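Local structure of protein CPn_0803/CP_1068/CPj0803/CpB0832 (Chlamydophila pneumoniae, 3Q9D) at residues A[99-104]-A[111-116]. The protein is of unknown function but, as a coiled-coil protein of a chlamydial family, may act at the needle tip of the type III secretion system. Residues are numbered along the deposited sequence; the frame is centred on the assembly and turned at random.
Sequences GKLTQE and QAAHSL
L101, in the loop that joins helix 86-98 to helix 107-133, sets its two methyl groups against neighbouring residues of the second helix. CD2 meets the single methyl of A113, with L101 CD2 and A113 CB 3.8 Å apart. CD1 turns to the imidazole of H114 and approaches the ring carbon between its two nitrogens, L101 CD1 to H114 CE1 being 3.7 Å; the approach is oblique to the ring. CB of L101 already faces the helix, and chi1 (-65°, CG anti to the carbonyl carbon) continues the side chain that way. H114 starts from a CB that does not face the loop, and its first torsion (chi1 -71°) swings the ring back toward L101. The backbones stay well apart, with L101 CA and A113 CA 8.2 Å from each other, and side chains alone span the gap. Behind this first shell, A113 also touches M95 of helix 86-98 and L105 of the loop, so its methyl lies where the two helices and their connection meet. G99, with positive phi, ends the helical path of helix 86-98, and a backbone hydrogen bond joins K100 to E94. The contact is thus graded, an apolar pair at buried A113 and methyl-to-ring van der Waals contact at exposed H114; between 99-104 and 111-116 nothing polar is added, while the E104 OE2 to K110 NZ salt bridge ties loop to helix nearby.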
ATOM      1  N   GLY A  99      11.297 -31.438  -7.507  1.00 30.04           N
ATOM      2  CA  GLY A  99      12.700 -31.641  -7.852  1.00 26.54           C
ATOM      3  C   GLY A  99      13.037 -33.050  -8.348  1.00 28.28           C
ATOM      4  O   GLY A  99      14.201 -33.482  -8.307  1.00 29.38           O
ATOM      5  N   LYS A 100      12.027 -33.771  -8.831  1.00 25.56           N
ATOM      6  CA  LYS A 100      12.192 -35.179  -9.222  1.00 31.11           C
ATOM      7  C   LYS A 100      12.034 -35.359 -10.727  1.00 28.30           C
ATOM      8  O   LYS A 100      11.117 -34.788 -11.340  1.00 27.42           O
ATOM      9  CB  LYS A 100      11.172 -36.037  -8.460  1.00 46.58           C
ATOM     10  CG  LYS A 100      11.034 -37.488  -8.918  1.00 59.02           C
ATOM     11  CD  LYS A 100      12.344 -38.270  -8.795  1.00 72.40           C
ATOM     12  CE  LYS A 100      12.098 -39.778  -8.635  1.00 74.65           C
ATOM     13  NZ  LYS A 100      11.249 -40.361  -9.716  1.00 75.03           N
ATOM     14  N   LEU A 101      12.943 -36.123 -11.328  1.00 28.83           N
ATOM     15  CA  LEU A 101      12.916 -36.386 -12.767  1.00 29.63           C
ATOM     16  C   LEU A 101      12.311 -37.774 -13.005  1.00 36.77           C
ATOM     17  O   LEU A 101      12.905 -38.797 -12.620  1.00 31.55           O
ATOM     18  CB  LEU A 101      14.331 -36.302 -13.364  1.00 31.58           C
ATOM     19  CG  LEU A 101      15.006 -34.924 -13.324  1.00 31.44           C
ATOM     20  CD1 LEU A 101      16.358 -34.961 -14.001  1.00 34.49           C
ATOM     21  CD2 LEU A 101      14.129 -33.868 -13.978  1.00 30.68           C
ATOM     22  N   THR A 102      11.140 -37.815 -13.647  1.00 30.69           N
ATOM     23  CA  THR A 102      10.376 -39.064 -13.714  1.00 34.06           C
ATOM     24  C   THR A 102      10.663 -39.873 -14.969  1.00 40.30           C
ATOM     25  O   THR A 102      10.014 -40.888 -15.216  1.00 38.19           O
ATOM     26  CB  THR A 102       8.864 -38.820 -13.598  1.00 37.10           C
ATOM     27  OG1 THR A 102       8.416 -38.021 -14.711  1.00 36.45           O
ATOM     28  CG2 THR A 102       8.539 -38.114 -12.266  1.00 33.32           C
ATOM     29  N   GLN A 103      11.625 -39.416 -15.767  1.00 38.24           N
ATOM     30  CA  GLN A 103      12.182 -40.248 -16.828  1.00 34.30           C
ATOM     31  C   GLN A 103      13.590 -39.791 -17.165  1.00 33.10           C
ATOM     32  O   GLN A 103      13.974 -38.643 -16.883  1.00 27.83           O
ATOM     33  CB  GLN A 103      11.307 -40.214 -18.075  1.00 36.58           C
ATOM     34  CG  GLN A 103      10.943 -38.819 -18.512  1.00 42.20           C
ATOM     35  CD  GLN A 103      10.458 -38.763 -19.951  1.00 56.70           C
ATOM     36  OE1 GLN A 103      10.270 -39.793 -20.600  1.00 54.50           O
ATOM     37  NE2 GLN A 103      10.257 -37.551 -20.459  1.00 64.71           N
ATOM     38  N   GLU A 104      14.368 -40.698 -17.746  1.00 27.33           N
ATOM     39  CA  GLU A 104      15.724 -40.370 -18.194  1.00 33.83           C
ATOM     40  C   GLU A 104      15.676 -39.306 -19.302  1.00 33.67           C
ATOM     41  O   GLU A 104      14.859 -39.379 -20.224  1.00 35.36           O
ATOM     42  CB  GLU A 104      16.436 -41.635 -18.691  1.00 34.46           C
ATOM     43  CG  GLU A 104      17.891 -41.431 -19.151  1.00 40.50           C
ATOM     44  CD  GLU A 104      18.910 -41.411 -17.999  1.00 49.96           C
ATOM     45  OE1 GLU A 104      18.515 -41.653 -16.830  1.00 45.22           O
ATOM     46  OE2 GLU A 104      20.112 -41.162 -18.272  1.00 47.85           O
ATOM     47  N   GLN A 111      20.735 -31.559 -18.054  1.00 27.36           N
ATOM     48  CA  GLN A 111      21.355 -30.331 -17.548  1.00 28.13           C
ATOM     49  C   GLN A 111      20.380 -29.153 -17.453  1.00 27.52           C
ATOM     50  O   GLN A 111      20.405 -28.371 -16.484  1.00 24.51           O
ATOM     51  CB  GLN A 111      22.558 -29.928 -18.407  1.00 38.09           C
ATOM     52  CG  GLN A 111      23.777 -30.818 -18.258  1.00 52.44           C
ATOM     53  CD  GLN A 111      24.982 -30.255 -18.999  1.00 74.37           C
ATOM     54  OE1 GLN A 111      24.841 -29.395 -19.874  1.00 79.64           O
ATOM     55  NE2 GLN A 111      26.175 -30.726 -18.643  1.00 81.19           N
ATOM     56  N   ALA A 112      19.531 -29.006 -18.463  1.00 24.23           N
ATOM     57  CA  ALA A 112      18.567 -27.908 -18.448  1.00 26.76           C
ATOM     58  C   ALA A 112      17.543 -28.116 -17.332  1.00 19.78           C
ATOM     59  O   ALA A 112      17.166 -27.165 -16.660  1.00 23.60           O
ATOM     60  CB  ALA A 112      17.875 -27.759 -19.808  1.00 30.48           C
ATOM     61  N   ALA A 113      17.099 -29.360 -17.133  1.00 22.70           N
ATOM     62  CA  ALA A 113      16.153 -29.662 -16.061  1.00 22.43           C
ATOM     63  C   ALA A 113      16.779 -29.309 -14.713  1.00 24.89           C
ATOM     64  O   ALA A 113      16.127 -28.686 -13.868  1.00 23.42           O
ATOM     65  CB  ALA A 113      15.710 -31.158 -16.082  1.00 19.34           C
ATOM     66  N   HIS A 114      18.043 -29.689 -14.512  1.00 24.59           N
ATOM     67  CA  HIS A 114      18.709 -29.349 -13.247  1.00 25.21           C
ATOM     68  C   HIS A 114      18.796 -27.841 -13.052  1.00 20.14           C
ATOM     69  O   HIS A 114      18.645 -27.351 -11.943  1.00 23.31           O
ATOM     70  CB  HIS A 114      20.093 -30.002 -13.137  1.00 22.80           C
ATOM     71  CG  HIS A 114      20.024 -31.485 -12.943  1.00 28.81           C
ATOM     72  ND1 HIS A 114      18.986 -32.091 -12.276  1.00 42.01           N
ATOM     73  CD2 HIS A 114      20.844 -32.480 -13.349  1.00 39.07           C
ATOM     74  CE1 HIS A 114      19.175 -33.401 -12.264  1.00 38.94           C
ATOM     75  NE2 HIS A 114      20.293 -33.660 -12.907  1.00 36.44           N
ATOM     76  N   SER A 115      19.014 -27.107 -14.139  1.00 19.98           N
ATOM     77  CA  SER A 115      19.112 -25.656 -14.048  1.00 18.68           C
ATOM     78  C   SER A 115      17.745 -25.062 -13.660  1.00 24.87           C
ATOM     79  O   SER A 115      17.663 -24.143 -12.829  1.00 23.04           O
ATOM     80  CB  SER A 115      19.586 -25.072 -15.385  1.00 22.20           C
ATOM     81  OG  SER A 115      19.625 -23.665 -15.332  1.00 25.63           O
ATOM     82  N   LEU A 116      16.680 -25.587 -14.263  1.00 21.68           N
ATOM     83  CA  LEU A 116      15.320 -25.118 -13.970  1.00 23.45           C
ATOM     84  C   LEU A 116      14.942 -25.426 -12.530  1.00 17.82           C
ATOM     85  O   LEU A 116      14.302 -24.616 -11.848  1.00 18.75           O
ATOM     86  CB  LEU A 116      14.299 -25.774 -14.896  1.00 21.07           C
ATOM     87  CG  LEU A 116      14.308 -25.319 -16.361  1.00 27.12           C
ATOM     88  CD1 LEU A 116      13.279 -26.148 -17.150  1.00 25.32           C
ATOM     89  CD2 LEU A 116      14.046 -23.797 -16.505  1.00 20.62           C
TER